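Local structure of alpha-ketoglutarate-dependent non-heme iron oxygenase EasH (Aspergillus japonicus, 5M0T) at residues R47-E51 / S84-E90. The protein is an iron(II)- and 2-oxoglutarate-dependent oxygenase of the phytanoyl-CoA dioxygenase family that takes part in cycloclavine biosynthesis, a branch of ergot alkaloid metabolism. Numbering follows the deposited sequence.
Sequences RFNGE and SKLFRDE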
loop_
_atom_site.group_PDB
_atom_site.type_symbol
_atom_site.label_atom_id
_atom_site.label_comp_id
_atom_site.label_asym_id
_atom_site.label_seq_id
_atom_site.Cartn_x
_atom_site.Cartn_y
_atom_site.Cartn_z
ATOM N N ARG A 47 -15.097 -18.614 -21.708
ATOM C CA ARG A 47 -14.970 -17.220 -22.153
ATOM C C ARG A 47 -13.706 -16.538 -21.625
ATOM O O ARG A 47 -13.037 -15.833 -22.376
ATOM C CB ARG A 47 -16.223 -16.389 -21.803
ATOM C CG ARG A 47 -17.367 -16.581 -22.789
ATOM C CD ARG A 47 -18.541 -15.667 -22.492
ATOM N NE ARG A 47 -19.144 -15.950 -21.184
ATOM C CZ ARG A 47 -19.200 -15.115 -20.139
ATOM N NH1 ARG A 47 -18.704 -13.878 -20.193
ATOM N NH2 ARG A 47 -19.789 -15.520 -19.015
ATOM N N PHE A 48 -13.375 -16.755 -20.353
ATOM C CA PHE A 48 -12.136 -16.216 -19.786
ATOM C C PHE A 48 -10.909 -16.759 -20.528
ATOM O O PHE A 48 -10.052 -15.987 -20.943
ATOM C CB PHE A 48 -12.027 -16.523 -18.285
ATOM C CG PHE A 48 -10.853 -15.858 -17.614
ATOM C CD1 PHE A 48 -10.782 -14.475 -17.535
ATOM C CD2 PHE A 48 -9.818 -16.612 -17.066
ATOM C CE1 PHE A 48 -9.709 -13.853 -16.931
ATOM C CE2 PHE A 48 -8.744 -15.996 -16.452
ATOM C CZ PHE A 48 -8.690 -14.618 -16.382
ATOM N N ASN A 49 -10.851 -18.077 -20.717
ATOM C CA ASN A 49 -9.789 -18.701 -21.530
ATOM C C ASN A 49 -9.682 -18.100 -22.933
ATOM O O ASN A 49 -8.577 -17.801 -23.379
ATOM C CB ASN A 49 -9.965 -20.227 -21.616
ATOM C CG ASN A 49 -9.488 -20.945 -20.358
ATOM O OD1 ASN A 49 -8.577 -20.486 -19.670
ATOM N ND2 ASN A 49 -10.116 -22.073 -20.047
ATOM N N GLY A 50 -10.820 -17.909 -23.607
ATOM C CA GLY A 50 -10.854 -17.250 -24.917
ATOM C C GLY A 50 -10.172 -15.888 -24.923
ATOM O O GLY A 50 -9.354 -15.610 -25.800
ATOM N N GLU A 51 -10.498 -15.055 -23.929
ATOM C CA GLU A 51 -9.883 -13.725 -23.755
ATOM C C GLU A 51 -8.374 -13.788 -23.448
ATOM O O GLU A 51 -7.600 -12.970 -23.944
ATOM C CB GLU A 51 -10.596 -12.931 -22.636
ATOM C CG GLU A 51 -12.031 -12.511 -22.959
ATOM C CD GLU A 51 -12.592 -11.430 -22.024
ATOM O OE1 GLU A 51 -12.621 -11.621 -20.778
ATOM O OE2 GLU A 51 -13.018 -10.373 -22.551
ATOM N N SER A 84 -8.851 -8.600 -19.855
ATOM C CA SER A 84 -10.083 -9.388 -19.691
ATOM C C SER A 84 -11.294 -8.579 -19.208
ATOM O O SER A 84 -11.328 -8.096 -18.072
ATOM C CB SER A 84 -9.838 -10.540 -18.720
ATOM O OG SER A 84 -10.990 -11.352 -18.600
ATOM N N LYS A 85 -12.287 -8.459 -20.085
ATOM C CA LYS A 85 -13.574 -7.844 -19.772
ATOM C C LYS A 85 -14.301 -8.632 -18.691
ATOM O O LYS A 85 -14.893 -8.040 -17.780
ATOM C CB LYS A 85 -14.444 -7.743 -21.039
ATOM C CG LYS A 85 -15.675 -6.843 -20.912
ATOM C CD LYS A 85 -16.363 -6.688 -22.261
ATOM C CE LYS A 85 -17.769 -6.124 -22.114
ATOM N NZ LYS A 85 -17.819 -4.916 -21.244
ATOM N N LEU A 86 -14.237 -9.957 -18.787
ATOM C CA LEU A 86 -14.831 -10.837 -17.791
ATOM C C LEU A 86 -14.213 -10.616 -16.394
ATOM O O LEU A 86 -14.921 -10.691 -15.384
ATOM C CB LEU A 86 -14.703 -12.299 -18.239
ATOM C CG LEU A 86 -15.423 -13.371 -17.398
ATOM C CD1 LEU A 86 -15.931 -14.506 -18.297
ATOM C CD2 LEU A 86 -14.556 -13.917 -16.251
ATOM N N PHE A 87 -12.914 -10.332 -16.336
ATOM C CA PHE A 87 -12.260 -9.998 -15.069
ATOM C C PHE A 87 -12.818 -8.675 -14.517
ATOM O O PHE A 87 -13.288 -8.602 -13.385
ATOM C CB PHE A 87 -10.741 -9.894 -15.260
ATOM C CG PHE A 87 -9.981 -9.792 -13.993
ATOM C CD1 PHE A 87 -9.815 -8.565 -13.359
ATOM C CD2 PHE A 87 -9.405 -10.920 -13.437
ATOM C CE1 PHE A 87 -9.123 -8.476 -12.165
ATOM C CE2 PHE A 87 -8.700 -10.834 -12.256
ATOM C CZ PHE A 87 -8.559 -9.615 -11.610
ATOM N N ARG A 88 -12.743 -7.639 -15.343
ATOM C CA ARG A 88 -13.214 -6.309 -14.985
ATOM C C ARG A 88 -14.671 -6.264 -14.505
ATOM O O ARG A 88 -14.945 -5.626 -13.511
ATOM C CB ARG A 88 -13.049 -5.360 -16.174
ATOM C CG ARG A 88 -11.606 -4.974 -16.463
ATOM C CD ARG A 88 -11.548 -3.785 -17.410
ATOM N NE ARG A 88 -12.210 -4.038 -18.693
ATOM C CZ ARG A 88 -11.703 -4.735 -19.709
ATOM N NH1 ARG A 88 -10.503 -5.310 -19.632
ATOM N NH2 ARG A 88 -12.426 -4.870 -20.815
ATOM N N ASP A 89 -15.570 -6.957 -15.208
ATOM C CA ASP A 89 -17.032 -6.823 -15.017
ATOM C C ASP A 89 -17.680 -7.927 -14.174
ATOM O O ASP A 89 -18.573 -7.642 -13.388
ATOM C CB ASP A 89 -17.738 -6.806 -16.369
ATOM C CG ASP A 89 -17.310 -5.657 -17.259
ATOM O OD1 ASP A 89 -16.482 -4.822 -16.844
ATOM O OD2 ASP A 89 -17.822 -5.593 -18.405
ATOM N N GLU A 90 -17.258 -9.178 -14.355
ATOM C CA GLU A 90 -17.880 -10.315 -13.670
ATOM C C GLU A 90 -17.170 -10.622 -12.350
ATOM O O GLU A 90 -17.796 -10.609 -11.299
ATOM C CB GLU A 90 -17.942 -11.543 -14.594
ATOM C CG GLU A 90 -18.560 -11.221 -15.961
ATOM C CD GLU A 90 -18.960 -12.432 -16.812
ATOM O OE1 GLU A 90 -19.343 -13.497 -16.272
ATOM O OE2 GLU A 90 -18.916 -12.306 -18.053
#
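Glu51 lays its carboxylate against the first turn of helix 85-91 and takes up three donors there. Glu51 OE1 accepts from Leu86 N at 3.1 Å on the syn side and also from Ser84 OG at 2.7 Å, the hydroxyl approaching from above the carboxylate plane, 40° out of it. The other oxygen, Glu51 OE2, accepts from Lys85 N at 3.2 Å through a more bent bond. Ser84 is the N-cap of this helix: its OG, anti to the backbone N, takes the N-H of Phe87 while donating its own proton to Glu51. The carboxylate thus extends the cap from a separate helix, and its negative charge is probably stabilised by the partial positive charge at the N-terminus of helix 85-91. Leu86 fills the space between segments 47-51 and 85-90, whose axes run at 131° to each other and which lie on the large sheet of the cupin-type double-stranded beta-helix core. Its two methyls diverge, Leu86 CD2 packing 4.0 Å from Phe48 CD1 and Leu86 CD1 lying over one face of the Arg47 guanidinium, 3.4 Å from Arg47 NH1. Phe48 turns the edge of its ring to Ser84 OG, with Phe48 CE1 3.3 Å from that oxygen, and also stacks on Phe225 of strand 222-231. On the outer side, Arg47 bends at chi3 (-63°) and meets Glu90 in a salt bridge whose two planar groups are nearly coplanar. Arg47 NH1 reaches Glu90 OE2 at 2.7 Å in an almost straight bond, whereas Arg47 NH2 to Glu90 OE1 is weak; Asp43 pairs with Arg47 NE, and Gln44 also binds Glu90 OE1.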